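Local coordinates for ferric iron-binding protein HitA (Pseudomonas aeruginosa PAO1, PDB 6IWF) that binds ferric iron as a bacterial solute-binding protein, probably for its uptake, and is involved in gallium internalization, at residues V3-N9 with I29-K35; I97-T103 with L223-A229. All blocks are in the same frame, centred on the assembly; numbering follows the deposited sequence.

Interaction 1: residues V3-N9 with I29-K35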
# COMPACT_ATOMS: atom_id res chain seq x y z
N VAL A 3 14.14 -3.24 -27.58
CA VAL A 3 13.34 -3.94 -26.59
C VAL A 3 12.29 -3.00 -26.01
O VAL A 3 12.55 -1.82 -25.74
CB VAL A 3 14.24 -4.52 -25.48
CG1 VAL A 3 13.39 -5.07 -24.33
CG2 VAL A 3 15.11 -5.62 -26.03
N THR A 4 11.08 -3.53 -25.82
CA THR A 4 10.03 -2.85 -25.08
C THR A 4 9.65 -3.73 -23.89
O THR A 4 9.22 -4.87 -24.07
CB THR A 4 8.81 -2.59 -25.97
OG1 THR A 4 9.16 -1.64 -26.98
CG2 THR A 4 7.63 -2.05 -25.15
N LEU A 5 9.88 -3.23 -22.68
CA LEU A 5 9.41 -3.91 -21.47
C LEU A 5 7.92 -3.63 -21.27
O LEU A 5 7.44 -2.53 -21.57
CB LEU A 5 10.18 -3.43 -20.24
CG LEU A 5 11.64 -3.86 -20.05
CD1 LEU A 5 12.21 -3.33 -18.73
CD2 LEU A 5 11.77 -5.38 -20.11
N THR A 6 7.20 -4.62 -20.78
CA THR A 6 5.80 -4.46 -20.40
C THR A 6 5.73 -4.41 -18.88
O THR A 6 6.19 -5.34 -18.21
CB THR A 6 4.94 -5.60 -20.94
OG1 THR A 6 5.04 -5.64 -22.38
CG2 THR A 6 3.48 -5.38 -20.55
N LEU A 7 5.20 -3.31 -18.34
CA LEU A 7 5.01 -3.12 -16.91
C LEU A 7 3.53 -3.28 -16.59
O LEU A 7 2.70 -2.52 -17.10
CB LEU A 7 5.49 -1.74 -16.47
CG LEU A 7 5.17 -1.34 -15.02
CD1 LEU A 7 5.93 -2.28 -14.07
CD2 LEU A 7 5.52 0.13 -14.74
N TYR A 8 3.21 -4.27 -15.76
CA TYR A 8 1.88 -4.39 -15.17
C TYR A 8 1.86 -3.53 -13.92
O TYR A 8 2.52 -3.86 -12.93
CB TYR A 8 1.55 -5.85 -14.85
CG TYR A 8 1.04 -6.66 -16.02
CD1 TYR A 8 1.32 -6.29 -17.33
CD2 TYR A 8 0.27 -7.80 -15.82
CE1 TYR A 8 0.86 -7.03 -18.40
CE2 TYR A 8 -0.20 -8.55 -16.89
CZ TYR A 8 0.11 -8.16 -18.18
OH TYR A 8 -0.35 -8.90 -19.25
N ASN A 9 1.11 -2.42 -13.95
CA ASN A 9 1.17 -1.42 -12.88
C ASN A 9 -0.12 -1.41 -12.07
O ASN A 9 -1.14 -0.86 -12.52
CB ASN A 9 1.45 -0.01 -13.42
CG ASN A 9 1.46 1.02 -12.31
OD1 ASN A 9 1.86 0.71 -11.19
ND2 ASN A 9 0.96 2.23 -12.60
N ILE A 29 15.34 2.07 -23.24
CA ILE A 29 14.42 0.94 -23.29
C ILE A 29 13.00 1.47 -23.14
O ILE A 29 12.68 2.16 -22.16
CB ILE A 29 14.74 -0.09 -22.21
CG1 ILE A 29 16.15 -0.66 -22.41
CG2 ILE A 29 13.74 -1.23 -22.25
CD1 ILE A 29 16.60 -1.58 -21.29
N GLN A 30 12.14 1.17 -24.11
CA GLN A 30 10.76 1.61 -24.04
C GLN A 30 10.01 0.78 -23.00
O GLN A 30 10.26 -0.42 -22.86
CB GLN A 30 10.07 1.46 -25.40
CG GLN A 30 10.94 1.83 -26.59
CD GLN A 30 10.92 3.31 -26.89
OE1 GLN A 30 10.33 4.10 -26.15
NE2 GLN A 30 11.57 3.71 -27.98
N VAL A 31 9.10 1.43 -22.28
CA VAL A 31 8.30 0.77 -21.25
C VAL A 31 6.83 0.98 -21.60
O VAL A 31 6.34 2.12 -21.57
CB VAL A 31 8.61 1.30 -19.85
CG1 VAL A 31 7.68 0.64 -18.84
CG2 VAL A 31 10.06 1.06 -19.49
N LYS A 32 6.13 -0.11 -21.91
CA LYS A 32 4.69 -0.11 -22.12
C LYS A 32 4.01 -0.46 -20.80
O LYS A 32 4.49 -1.34 -20.08
CB LYS A 32 4.33 -1.12 -23.21
CG LYS A 32 2.86 -1.21 -23.57
CD LYS A 32 2.60 -2.43 -24.45
CE LYS A 32 1.19 -2.40 -25.02
NZ LYS A 32 0.19 -1.95 -24.01
N ILE A 33 2.90 0.22 -20.48
CA ILE A 33 2.26 0.06 -19.17
C ILE A 33 0.85 -0.50 -19.35
O ILE A 33 0.01 0.11 -20.02
CB ILE A 33 2.20 1.38 -18.38
CG1 ILE A 33 3.60 1.94 -18.17
CG2 ILE A 33 1.49 1.15 -17.02
CD1 ILE A 33 3.64 3.19 -17.32
N ARG A 34 0.59 -1.64 -18.70
CA ARG A 34 -0.74 -2.20 -18.57
C ARG A 34 -1.26 -1.83 -17.19
O ARG A 34 -0.73 -2.29 -16.17
CB ARG A 34 -0.71 -3.72 -18.77
CG ARG A 34 -2.05 -4.33 -19.17
CD ARG A 34 -2.86 -4.72 -17.95
NE ARG A 34 -3.96 -5.63 -18.29
CZ ARG A 34 -5.19 -5.23 -18.60
NH1 ARG A 34 -6.13 -6.12 -18.89
NH2 ARG A 34 -5.48 -3.93 -18.62
N LYS A 35 -2.26 -0.95 -17.14
CA LYS A 35 -2.78 -0.46 -15.88
C LYS A 35 -3.90 -1.35 -15.38
O LYS A 35 -4.76 -1.78 -16.16
CB LYS A 35 -3.29 0.98 -16.04
CG LYS A 35 -3.76 1.59 -14.75
CD LYS A 35 -2.59 1.94 -13.84
CE LYS A 35 -3.08 2.38 -12.47
NZ LYS A 35 -3.29 1.23 -11.54
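I29 lays CG2 against CG of L5 at 4.0 Å, where the parallel strands 4-9 and 30-35 begin to run side by side. Helix 13-27 links them, making the beta-alpha-beta crossover that opens one lobe of this periplasmic-binding-protein fold. The next residue, Q30, gives a weak N-H bond to the V3 carbonyl and accepts one from L5 N, while its CB sits by T4 OG1 on the face shared by T4, T6 and Y8. V31 turns to the other face and meets L7, CG1 to CB at 4.0 Å; A20 of helix 13-27 packs on it. K32 binds twice through its backbone: its N reaches L5 O at 2.8 Å and its O takes L7 N at 2.7 Å, nearly straight at 176°. Beyond it, I33 has CG2 anti to the backbone N, which sets this methyl against N9 CB at 3.8 Å. R34 lays its aliphatic part over the Y8 ring, with CB 3.6 Å from CD1 and CD above one face; the guanidinium stands 80° from the ring plane. E48 holds the phenol oxygen and Q44 the R34 NE, both from helix 38-48. K35 folds back through bends at chi2 and chi4, and its NZ, which also bonds to Q11 O, reaches N9 O at 3.2 Å, tilted 31° from the carbonyl plane.

Interaction 2: residues I97-T103 with L223-A229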
# COMPACT_ATOMS: atom_id res chain seq x y z
N ILE A 97 10.46 -7.43 -4.17
CA ILE A 97 11.20 -6.47 -3.35
C ILE A 97 10.32 -5.26 -3.08
O ILE A 97 9.59 -4.79 -3.96
CB ILE A 97 12.53 -6.07 -4.02
CG1 ILE A 97 13.42 -5.35 -3.02
CG2 ILE A 97 12.30 -5.25 -5.30
CD1 ILE A 97 14.91 -5.39 -3.42
N GLY A 98 10.40 -4.76 -1.85
CA GLY A 98 9.64 -3.57 -1.49
C GLY A 98 10.24 -2.34 -2.14
O GLY A 98 11.46 -2.23 -2.31
N ILE A 99 9.36 -1.42 -2.54
CA ILE A 99 9.75 -0.19 -3.23
C ILE A 99 9.49 1.03 -2.36
O ILE A 99 10.37 1.89 -2.21
CB ILE A 99 9.02 -0.06 -4.58
CG1 ILE A 99 9.26 -1.29 -5.46
CG2 ILE A 99 9.46 1.20 -5.29
CD1 ILE A 99 10.74 -1.60 -5.71
N THR A 100 8.28 1.15 -1.81
CA THR A 100 7.96 2.19 -0.84
C THR A 100 7.15 1.58 0.29
O THR A 100 6.60 0.48 0.15
CB THR A 100 7.14 3.35 -1.44
OG1 THR A 100 5.85 2.86 -1.83
CG2 THR A 100 7.86 4.00 -2.64
N ALA A 101 7.09 2.29 1.41
CA ALA A 101 6.23 1.92 2.52
C ALA A 101 5.29 3.08 2.82
O ALA A 101 5.59 4.24 2.55
CB ALA A 101 7.03 1.57 3.79
N ARG A 102 4.12 2.76 3.37
CA ARG A 102 3.14 3.76 3.75
C ARG A 102 2.58 3.38 5.11
O ARG A 102 2.79 2.26 5.59
CB ARG A 102 1.98 3.82 2.76
CG ARG A 102 1.16 2.58 2.96
CD ARG A 102 0.60 2.01 1.74
NE ARG A 102 1.59 1.76 0.70
CZ ARG A 102 1.22 1.53 -0.55
NH1 ARG A 102 2.12 1.31 -1.48
NH2 ARG A 102 -0.07 1.53 -0.85
N THR A 103 1.80 4.28 5.71
CA THR A 103 1.25 4.00 7.03
C THR A 103 -0.23 4.34 7.08
O THR A 103 -0.68 5.32 6.47
CB THR A 103 2.02 4.77 8.14
OG1 THR A 103 1.50 4.40 9.43
CG2 THR A 103 1.94 6.29 7.98
N LEU A 223 -0.46 0.47 11.41
CA LEU A 223 0.15 -0.49 10.50
C LEU A 223 0.93 0.19 9.38
O LEU A 223 0.45 1.13 8.76
CB LEU A 223 -0.95 -1.36 9.90
CG LEU A 223 -0.51 -2.44 8.92
CD1 LEU A 223 0.29 -3.52 9.64
CD2 LEU A 223 -1.75 -3.04 8.18
N VAL A 224 2.14 -0.32 9.13
CA VAL A 224 2.94 0.08 7.98
C VAL A 224 2.91 -1.08 6.99
O VAL A 224 3.09 -2.24 7.38
CB VAL A 224 4.37 0.43 8.41
CG1 VAL A 224 5.32 0.49 7.20
CG2 VAL A 224 4.37 1.74 9.18
N THR A 225 2.67 -0.77 5.71
CA THR A 225 2.67 -1.77 4.65
C THR A 225 3.58 -1.31 3.51
O THR A 225 3.95 -0.14 3.41
CB THR A 225 1.25 -2.03 4.10
OG1 THR A 225 0.70 -0.81 3.58
CG2 THR A 225 0.33 -2.56 5.20
N VAL A 226 3.93 -2.24 2.62
CA VAL A 226 4.88 -1.93 1.55
C VAL A 226 4.24 -2.18 0.19
O VAL A 226 3.44 -3.10 0.02
CB VAL A 226 6.19 -2.74 1.69
CG1 VAL A 226 6.72 -2.69 3.14
CG2 VAL A 226 5.99 -4.17 1.26
N SER A 227 4.58 -1.32 -0.77
CA SER A 227 4.37 -1.62 -2.18
C SER A 227 5.60 -2.35 -2.69
O SER A 227 6.69 -2.21 -2.16
CB SER A 227 4.17 -0.35 -3.00
OG SER A 227 5.39 0.35 -3.14
N GLY A 228 5.42 -3.13 -3.75
CA GLY A 228 6.53 -3.95 -4.18
C GLY A 228 6.57 -4.18 -5.68
O GLY A 228 5.66 -3.80 -6.43
N ALA A 229 7.65 -4.82 -6.11
CA ALA A 229 7.84 -5.07 -7.52
C ALA A 229 8.55 -6.40 -7.71
O ALA A 229 9.22 -6.91 -6.81
CB ALA A 229 8.63 -3.96 -8.21
O HOH W 1 -0.29 1.01 5.46
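I97-T103 and L223-A229 pair as antiparallel strands deep in the protein, near the centre of the chain. Two bonds tie I97 to A229 at one end, and two more tie R102 to T225 nearer the other, with R102 N to T225 O at 2.9 Å. Between them the regular pairing is interrupted: I99 N reaches S227 O at 2.8 Å, but S227 N goes to T100 O, so two residues face one. I99, in the first position of the bulge, has a psi of -50° in place of the extended value, as in a classic beta bulge. In the two-lobed periplasmic-binding-protein fold, such a central pair of long strands passes between the lobes, and 97-108 with 224-231 probably forms this hinge. Beside the bulge, I99 CG1 packs on A229 CB at 3.9 Å. On the face shared by A101, T103, V224 and V226, A101 CB meets V224 CG1 at 4.0 Å. On the face of T100, R102, T225 and S227 the contacts turn polar. S227 OG donates to T100 OG1 at 2.9 Å, and T100 OG1 bonds on to E263. R102 starts from the crowded position between its own N and carbonyl carbon (chi1 72°), bends at chi2 and chi3, and passes T225 OG1 with its CD at 3.4 Å. Its guanidinium edge is turned to S227, with S227 OG in its plane, and NH1 forms a salt bridge with E263. The iron ligands E60 and Y196 lie close to this arginine. A water sits 2.8 Å from T225 OG1 and bonds weakly to R102 O.

How the interactions relate
Interaction 1 lies toward the outside of the chain, with its centre about 21 Å from the chain centre, whereas interaction 2 is buried about 6 Å from it. They share no strand, yet both belong to the same mixed sheet: strand 56-59 pairs in parallel with 4-9 and antiparallel with 224-231, and so lies between them. The parallel pair of interaction 1 closes a local crossover within a lobe, and the side chains of Q30, K32 and K35 are exposed. Interaction 2 joins residues far apart in sequence, and an arginine and a threonine hydroxyl share one glutamate, E263. Both approach the iron site, K35 near H12 and R102 near E60.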